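Local structure of 16S rRNA processing protein (Pseudomonas aeruginosa, 2F1L) at residues A[145-150]-A[157-162]. The protein is an accessory factor for the last step of 30S ribosomal subunit assembly, needed for efficient processing of 16S rRNA. Numbering follows the deposited sequence.
Sequences VMVVKP and DRERLL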
loop_
_atom_site.group_PDB
_atom_site.type_symbol
_atom_site.label_atom_id
_atom_site.label_comp_id
_atom_site.label_asym_id
_atom_site.label_seq_id
_atom_site.Cartn_x
_atom_site.Cartn_y
_atom_site.Cartn_z
ATOM N N VAL A 145 -10.045 0.821 -3.034
ATOM C CA VAL A 145 -9.657 -0.181 -4.010
ATOM C C VAL A 145 -10.205 0.215 -5.343
ATOM O O VAL A 145 -11.319 0.718 -5.434
ATOM C CB VAL A 145 -10.210 -1.554 -3.612
ATOM C CG1 VAL A 145 -10.118 -2.525 -4.763
ATOM C CG2 VAL A 145 -9.443 -2.088 -2.366
HETATM N N MSE A 146 -9.429 -0.018 -6.387
HETATM C CA MSE A 146 -9.846 0.237 -7.760
HETATM C C MSE A 146 -10.255 -1.055 -8.398
HETATM O O MSE A 146 -9.489 -2.001 -8.432
HETATM C CB MSE A 146 -8.706 0.819 -8.548
HETATM C CG MSE A 146 -8.252 2.131 -8.021
HETATM SE SE MSE A 146 -6.440 2.644 -8.713
HETATM C CE MSE A 146 -5.266 1.195 -8.085
ATOM N N VAL A 147 -11.478 -1.090 -8.907
ATOM C CA VAL A 147 -11.971 -2.245 -9.647
ATOM C C VAL A 147 -11.565 -2.030 -11.093
ATOM O O VAL A 147 -12.065 -1.113 -11.754
ATOM C CB VAL A 147 -13.530 -2.422 -9.521
ATOM C CG1 VAL A 147 -13.991 -3.694 -10.206
ATOM C CG2 VAL A 147 -13.937 -2.488 -8.088
ATOM N N VAL A 148 -10.638 -2.869 -11.559
ATOM C CA VAL A 148 -10.102 -2.818 -12.931
ATOM C C VAL A 148 -10.755 -3.886 -13.808
ATOM O O VAL A 148 -10.631 -5.085 -13.531
ATOM C CB VAL A 148 -8.608 -3.002 -12.888
ATOM C CG1 VAL A 148 -8.042 -2.934 -14.293
ATOM C CG2 VAL A 148 -7.991 -1.873 -12.020
ATOM N N LYS A 149 -11.516 -3.451 -14.815
ATOM C CA LYS A 149 -12.283 -4.372 -15.685
ATOM C C LYS A 149 -11.442 -4.572 -16.934
ATOM O O LYS A 149 -10.802 -3.641 -17.398
ATOM C CB LYS A 149 -13.678 -3.818 -16.055
ATOM N N PRO A 150 -11.452 -5.774 -17.495
ATOM C CA PRO A 150 -10.758 -5.974 -18.768
ATOM C C PRO A 150 -11.533 -5.290 -19.892
ATOM O O PRO A 150 -12.745 -5.104 -19.774
ATOM C CB PRO A 150 -10.830 -7.490 -18.979
ATOM C CG PRO A 150 -12.126 -7.859 -18.346
ATOM C CD PRO A 150 -12.185 -6.977 -17.072
ATOM N N ASP A 157 -8.756 -11.532 -19.394
ATOM C CA ASP A 157 -10.197 -11.500 -19.153
ATOM C C ASP A 157 -10.524 -11.225 -17.721
ATOM O O ASP A 157 -11.710 -11.250 -17.346
ATOM C CB ASP A 157 -10.801 -12.865 -19.498
ATOM C CG ASP A 157 -11.142 -12.984 -20.950
ATOM O OD1 ASP A 157 -10.875 -11.996 -21.671
ATOM O OD2 ASP A 157 -11.680 -14.042 -21.368
ATOM N N ARG A 158 -9.486 -10.959 -16.924
ATOM C CA ARG A 158 -9.607 -10.969 -15.484
ATOM C C ARG A 158 -9.878 -9.598 -14.955
ATOM O O ARG A 158 -9.171 -8.648 -15.310
ATOM C CB ARG A 158 -8.299 -11.423 -14.829
ATOM C CG ARG A 158 -7.962 -12.892 -14.964
ATOM C CD ARG A 158 -6.726 -13.212 -14.128
ATOM N NE ARG A 158 -7.025 -12.984 -12.716
ATOM C CZ ARG A 158 -6.195 -12.456 -11.829
ATOM N NH1 ARG A 158 -4.976 -12.063 -12.157
ATOM N NH2 ARG A 158 -6.616 -12.292 -10.598
ATOM N N GLU A 159 -10.843 -9.514 -14.043
ATOM C CA GLU A 159 -11.022 -8.318 -13.232
ATOM C C GLU A 159 -9.946 -8.325 -12.150
ATOM O O GLU A 159 -9.553 -9.379 -11.660
ATOM C CB GLU A 159 -12.431 -8.252 -12.624
ATOM C CG GLU A 159 -12.555 -7.402 -11.378
ATOM C CD GLU A 159 -13.909 -7.545 -10.715
ATOM O OE1 GLU A 159 -14.900 -7.190 -11.365
ATOM O OE2 GLU A 159 -13.979 -8.002 -9.543
ATOM N N ARG A 160 -9.463 -7.144 -11.786
ATOM C CA ARG A 160 -8.478 -7.043 -10.742
ATOM C C ARG A 160 -8.820 -5.967 -9.739
ATOM O O ARG A 160 -9.570 -5.056 -10.018
ATOM C CB ARG A 160 -7.112 -6.761 -11.353
ATOM C CG ARG A 160 -6.507 -7.939 -12.061
ATOM C CD ARG A 160 -5.208 -7.535 -12.664
ATOM N NE ARG A 160 -4.501 -8.647 -13.296
ATOM C CZ ARG A 160 -4.794 -9.095 -14.502
ATOM N NH1 ARG A 160 -5.799 -8.554 -15.184
ATOM N NH2 ARG A 160 -4.106 -10.088 -15.024
ATOM N N LEU A 161 -8.246 -6.068 -8.558
ATOM C CA LEU A 161 -8.588 -5.140 -7.500
ATOM C C LEU A 161 -7.316 -4.597 -6.872
ATOM O O LEU A 161 -6.603 -5.310 -6.134
ATOM C CB LEU A 161 -9.441 -5.859 -6.476
ATOM C CG LEU A 161 -10.738 -6.340 -7.094
ATOM C CD1 LEU A 161 -11.077 -7.705 -6.532
ATOM C CD2 LEU A 161 -11.856 -5.335 -6.871
ATOM N N LEU A 162 -7.014 -3.349 -7.206
ATOM C CA LEU A 162 -5.731 -2.760 -6.858
ATOM C C LEU A 162 -5.949 -1.742 -5.769
ATOM O O LEU A 162 -6.928 -1.042 -5.776
ATOM C CB LEU A 162 -5.086 -2.118 -8.065
ATOM C CG LEU A 162 -4.320 -3.040 -9.016
ATOM C CD1 LEU A 162 -5.178 -4.130 -9.570
ATOM C CD2 LEU A 162 -3.745 -2.194 -10.157
#
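Met146 and Val148 pair through their backbones with Leu162 and Arg160, forming an antiparallel beta hairpin in the PRC-barrel domain of this RimM-family protein. Four hydrogen bonds define the register. Met146 N reaches Leu162 O at 2.8 Å with a nearly linear N-H...O angle of 174°, and Leu162 N returns to Met146 O at 3.1 Å. At the next hydrogen-bonded pair, Val148 N donates to Arg160 O and Arg160 N to Val148 O, each at 2.9 Å. The acceptors Met146 O and Val148 O also receive CA-H contacts, from Leu161 and Glu159 respectively. Between these rungs, Val147 faces Leu161 as a non-hydrogen-bonded pair. Val147 instead makes backbone hydrogen bonds with Asp135 and His136 of strand 130-138, which continues the sheet.

The side chains divide between two faces. On one, Val147 CG2 lies 3.7 Å from Leu161 CD2, the two side chains pointing the same way. On the other, the bend of the selenomethionine Met146 at chi3 (-60°) directs CE to Leu162 CB, while Val181 and Trp183 also touch Leu162.

The charged ends find their partners outside the two strands. The Arg160 guanidinium forms a salt bridge with Asp156 of the connecting loop and a hydrogen bond to Ala185 O, and Arg158 NH1 donates to Phe187 O. Glu159 OE2 meets Lys25 of the second subunit in a salt bridge, so Glu159 ties this hairpin to the second subunit of the assembly. The other carboxylate oxygen, Glu159 OE1, rests 3.8 Å from Val147 CG1.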